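Local coordinates for protein collectin placenta 1 (Mus musculus, PDB 2OX9) that binds the Lewis(x) glycan of leukocyte surfaces through the calcium-dependent carbohydrate-recognition domain of this scavenger receptor C-type lectin, at residues N87-Q92 and A112-D117. Residues are numbered along the deposited sequence; the frame is centred on the assembly and turned at random.
With CA (calcium ion), chain J; FUC (alpha-L-fucopyranose), chain E; GAL (beta-D-galactopyranose), chain B.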
ATOM      1  N   ASN A  87      11.092  -1.356   0.294  1.00 15.41           N
ATOM      2  CA  ASN A  87      11.502  -0.430  -0.753  1.00 15.43           C
ATOM      3  C   ASN A  87      11.304   1.014  -0.316  1.00 15.49           C
ATOM      4  O   ASN A  87      10.823   1.832  -1.085  1.00 16.77           O
ATOM      5  CB  ASN A  87      10.715  -0.714  -2.043  1.00 17.46           C
ATOM      6  CG  ASN A  87      11.294   0.003  -3.264  1.00 18.81           C
ATOM      7  OD1 ASN A  87      12.510   0.174  -3.385  1.00 14.70           O
ATOM      8  ND2 ASN A  87      10.421   0.399  -4.186  1.00 15.69           N
ATOM      9  N   TRP A  88      11.656   1.323   0.931  1.00 13.76           N
ATOM     10  CA  TRP A  88      11.517   2.692   1.416  1.00 14.42           C
ATOM     11  C   TRP A  88      12.463   3.596   0.653  1.00 11.94           C
ATOM     12  O   TRP A  88      13.541   3.173   0.261  1.00 12.91           O
ATOM     13  CB  TRP A  88      11.898   2.822   2.898  1.00 13.22           C
ATOM     14  CG  TRP A  88      11.082   2.010   3.845  1.00 13.16           C
ATOM     15  CD1 TRP A  88      11.465   0.870   4.479  1.00 15.01           C
ATOM     16  CD2 TRP A  88       9.761   2.304   4.304  1.00 12.92           C
ATOM     17  NE1 TRP A  88      10.463   0.432   5.315  1.00 14.42           N
ATOM     18  CE2 TRP A  88       9.404   1.295   5.225  1.00 15.90           C
ATOM     19  CE3 TRP A  88       8.842   3.325   4.030  1.00 13.67           C
ATOM     20  CZ2 TRP A  88       8.164   1.274   5.877  1.00 16.35           C
ATOM     21  CZ3 TRP A  88       7.606   3.308   4.678  1.00 17.72           C
ATOM     22  CH2 TRP A  88       7.281   2.287   5.590  1.00 15.97           C
ATOM     23  N   LYS A  89      12.052   4.840   0.455  1.00 14.00           N
ATOM     24  CA  LYS A  89      12.904   5.826  -0.185  1.00 16.14           C
ATOM     25  C   LYS A  89      13.932   6.131   0.913  1.00 16.93           C
ATOM     26  O   LYS A  89      13.623   5.999   2.100  1.00 15.58           O
ATOM     27  CB  LYS A  89      12.099   7.083  -0.515  1.00 17.79           C
ATOM     28  CG  LYS A  89      12.941   8.254  -1.025  1.00 20.78           C
ATOM     29  CD  LYS A  89      12.080   9.484  -1.254  1.00 21.81           C
ATOM     30  CE  LYS A  89      12.911  10.676  -1.689  1.00 22.27           C
ATOM     31  NZ  LYS A  89      12.065  11.881  -1.855  1.00 21.39           N
ATOM     32  N   ALA A  90      15.140   6.531   0.532  1.00 17.17           N
ATOM     33  CA  ALA A  90      16.172   6.830   1.519  1.00 18.04           C
ATOM     34  C   ALA A  90      15.704   7.941   2.456  1.00 19.41           C
ATOM     35  O   ALA A  90      15.225   8.981   2.007  1.00 18.45           O
ATOM     36  CB  ALA A  90      17.465   7.245   0.812  1.00 21.62           C
ATOM     37  N   GLY A  91      15.846   7.720   3.758  1.00 20.13           N
ATOM     38  CA  GLY A  91      15.418   8.719   4.721  1.00 20.82           C
ATOM     39  C   GLY A  91      14.063   8.380   5.314  1.00 21.96           C
ATOM     40  O   GLY A  91      13.699   8.868   6.383  1.00 24.00           O
ATOM     41  N   GLN A  92      13.310   7.545   4.605  1.00 21.89           N
ATOM     42  CA  GLN A  92      11.994   7.111   5.063  1.00 19.45           C
ATOM     43  C   GLN A  92      12.113   5.717   5.669  1.00 19.13           C
ATOM     44  O   GLN A  92      13.007   4.959   5.304  1.00 17.17           O
ATOM     45  CB  GLN A  92      11.016   7.071   3.890  1.00 18.74           C
ATOM     46  CG  GLN A  92      10.782   8.415   3.260  1.00 17.76           C
ATOM     47  CD  GLN A  92      10.471   9.473   4.292  1.00 21.75           C
ATOM     48  OE1 GLN A  92       9.500   9.358   5.039  1.00 19.86           O
ATOM     49  NE2 GLN A  92      11.300  10.514   4.343  1.00 20.37           N
ATOM     50  N   ALA A 112       8.621   6.843  -8.532  1.00 13.40           N
ATOM     51  CA  ALA A 112       9.434   5.686  -8.886  1.00 12.14           C
ATOM     52  C   ALA A 112       9.054   4.424  -8.123  1.00 12.89           C
ATOM     53  O   ALA A 112       9.800   3.443  -8.120  1.00 14.97           O
ATOM     54  CB  ALA A 112      10.929   6.016  -8.658  1.00 13.67           C
ATOM     55  N   GLY A 113       7.892   4.434  -7.484  1.00 11.11           N
ATOM     56  CA  GLY A 113       7.463   3.263  -6.743  1.00 11.77           C
ATOM     57  C   GLY A 113       8.030   3.126  -5.333  1.00 13.82           C
ATOM     58  O   GLY A 113       7.656   2.203  -4.610  1.00 10.53           O
ATOM     59  N   GLN A 114       8.922   4.025  -4.925  1.00 11.36           N
ATOM     60  CA  GLN A 114       9.490   3.918  -3.576  1.00 13.65           C
ATOM     61  C   GLN A 114       8.416   4.097  -2.507  1.00 10.50           C
ATOM     62  O   GLN A 114       7.358   4.669  -2.767  1.00 11.85           O
ATOM     63  CB  GLN A 114      10.596   4.948  -3.361  1.00 11.96           C
ATOM     64  CG  GLN A 114      11.638   4.984  -4.455  1.00 15.57           C
ATOM     65  CD  GLN A 114      12.848   5.808  -4.058  1.00 18.09           C
ATOM     66  OE1 GLN A 114      13.820   5.278  -3.521  1.00 21.96           O
ATOM     67  NE2 GLN A 114      12.785   7.115  -4.302  1.00 13.51           N
ATOM     68  N   TRP A 115       8.696   3.615  -1.299  1.00 10.85           N
ATOM     69  CA  TRP A 115       7.723   3.718  -0.217  1.00 10.36           C
ATOM     70  C   TRP A 115       7.977   4.900   0.697  1.00  8.68           C
ATOM     71  O   TRP A 115       9.113   5.337   0.902  1.00  7.91           O
ATOM     72  CB  TRP A 115       7.710   2.445   0.631  1.00 10.62           C
ATOM     73  CG  TRP A 115       7.525   1.158  -0.137  1.00 13.58           C
ATOM     74  CD1 TRP A 115       7.283   1.020  -1.473  1.00 11.92           C
ATOM     75  CD2 TRP A 115       7.579  -0.168   0.400  1.00 12.69           C
ATOM     76  NE1 TRP A 115       7.186  -0.307  -1.802  1.00 14.51           N
ATOM     77  CE2 TRP A 115       7.362  -1.060  -0.670  1.00 13.96           C
ATOM     78  CE3 TRP A 115       7.792  -0.690   1.686  1.00 14.15           C
ATOM     79  CZ2 TRP A 115       7.353  -2.447  -0.499  1.00 13.02           C
ATOM     80  CZ3 TRP A 115       7.783  -2.067   1.857  1.00 13.61           C
ATOM     81  CH2 TRP A 115       7.564  -2.932   0.767  1.00 15.22           C
ATOM     82  N   ASN A 116       6.890   5.420   1.237  1.00 12.76           N
ATOM     83  CA  ASN A 116       6.942   6.534   2.157  1.00 12.08           C
ATOM     84  C   ASN A 116       5.848   6.345   3.192  1.00 13.37           C
ATOM     85  O   ASN A 116       4.804   5.768   2.893  1.00 13.27           O
ATOM     86  CB  ASN A 116       6.715   7.845   1.427  1.00 14.22           C
ATOM     87  CG  ASN A 116       6.483   8.989   2.379  1.00 14.91           C
ATOM     88  OD1 ASN A 116       7.279   9.216   3.290  1.00 16.40           O
ATOM     89  ND2 ASN A 116       5.394   9.720   2.177  1.00 15.55           N
ATOM     90  N   ASP A 117       6.091   6.817   4.411  1.00 11.00           N
ATOM     91  CA  ASP A 117       5.089   6.710   5.454  1.00 14.14           C
ATOM     92  C   ASP A 117       4.296   8.012   5.474  1.00 14.62           C
ATOM     93  O   ASP A 117       4.875   9.101   5.404  1.00 15.01           O
ATOM     94  CB  ASP A 117       5.757   6.423   6.814  1.00 15.09           C
ATOM     95  CG  ASP A 117       6.846   7.433   7.175  1.00 17.74           C
ATOM     96  OD1 ASP A 117       7.467   8.017   6.263  1.00 15.95           O
ATOM     97  OD2 ASP A 117       7.097   7.624   8.386  1.00 15.74           O
TER
HETATM   98 CA    CA J 802       7.202   9.984   5.575  1.00 18.12          CA
HETATM   99  C1  FUC E   2      10.238  14.767  -0.237  1.00 29.28           C
HETATM  100  C2  FUC E   2      11.649  14.870   0.356  1.00 27.56           C
HETATM  101  C3  FUC E   2      11.665  14.324   1.780  1.00 28.37           C
HETATM  102  C4  FUC E   2      11.112  12.900   1.802  1.00 27.15           C
HETATM  103  C5  FUC E   2       9.706  12.883   1.198  1.00 27.43           C
HETATM  104  C6  FUC E   2       9.131  11.476   1.112  1.00 28.37           C
HETATM  105  O2  FUC E   2      12.066  16.228   0.370  1.00 29.79           O
HETATM  106  O3  FUC E   2      12.990  14.339   2.284  1.00 25.54           O
HETATM  107  O4  FUC E   2      11.962  12.045   1.053  1.00 27.53           O
HETATM  108  O5  FUC E   2       9.738  13.423  -0.144  1.00 28.38           O
HETATM  109  C1  GAL B   3       6.672  14.477   2.527  1.00 26.75           C
HETATM  110  C2  GAL B   3       6.151  13.082   2.856  1.00 24.64           C
HETATM  111  C3  GAL B   3       6.046  12.893   4.372  1.00 24.05           C
HETATM  112  C4  GAL B   3       7.366  13.255   5.060  1.00 23.48           C
HETATM  113  C5  GAL B   3       7.845  14.644   4.611  1.00 23.43           C
HETATM  114  C6  GAL B   3       9.216  14.989   5.161  1.00 24.09           C
HETATM  115  O2  GAL B   3       4.872  12.906   2.270  1.00 25.60           O
HETATM  116  O3  GAL B   3       5.731  11.539   4.649  1.00 21.26           O
HETATM  117  O4  GAL B   3       8.348  12.283   4.747  1.00 18.62           O
HETATM  118  O5  GAL B   3       7.939  14.698   3.169  1.00 25.84           O
HETATM  119  O6  GAL B   3       9.495  16.375   5.012  1.00 23.64           O
HETATM  120  O   HOH W   1       9.954   0.766  -7.440  1.00 26.42           O
HETATM  121  O   HOH W   2      15.931   6.197  -2.234  1.00 17.77           O
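Gln92, Asn116 and Asp117 converge on one calcium ion: the amide end of Gln92, Asn116 OD1 at 2.4 Å, and Asp117 through both its backbone O and its OD1, the latter at 2.1 Å from calcium. Asp94 and Glu104 complete the protein shell, and O3 and O4 of galactose bind the same ion. This is the sugar-binding site of a C-type lectin, joining the Gln-Pro-Asp signature of galactose-type members (Gln92, Pro93, Asp94) to the Trp-Asn-Asp motif (Trp115, Asn116, Asp117). Chi1 (168°) sets CG of Asn116 anti to the backbone N; from there OD1 binds the calcium and ND2 donates to galactose O3 at 3.1 Å. Asp117 OD2 accepts from Asn95 N. The extended Lys89 chain reaches fucose, its NZ donating to O4 at 2.9 Å and weakly to O5.

Behind the site a single beta bridge pairs Trp88 with Trp115: Trp115 N donates to Asn87 O (2.8 Å), and Lys89 N to Trp115 O (3.0 Å). A type II turn from Lys89 to Gln92 follows, returning Gln92 to the metal. The aliphatic part of Lys89 crosses the Gln114 amide, whose OE1 shares a water with Ala90 N.

Asn87 CB sits over the five-membered ring of Trp115, a CH-pi contact 3.7 Å from its centroid. Trp115 turns its edge toward the face of Trp88, planes at 77°; Trp88 CE3 also packs on Trp115 CB at 3.7 Å.

Trp115 NE1 hydrogen-bonds to Gln49 OE1 of helix 46-54. Both indoles touch Leu66 and strand 106-109, the antiparallel partner of strand 115-118. Trp88 also meets Trp75 edge-to-face; the bridge to Trp115 is what joins the long loop before strand 106-109 to the sheet.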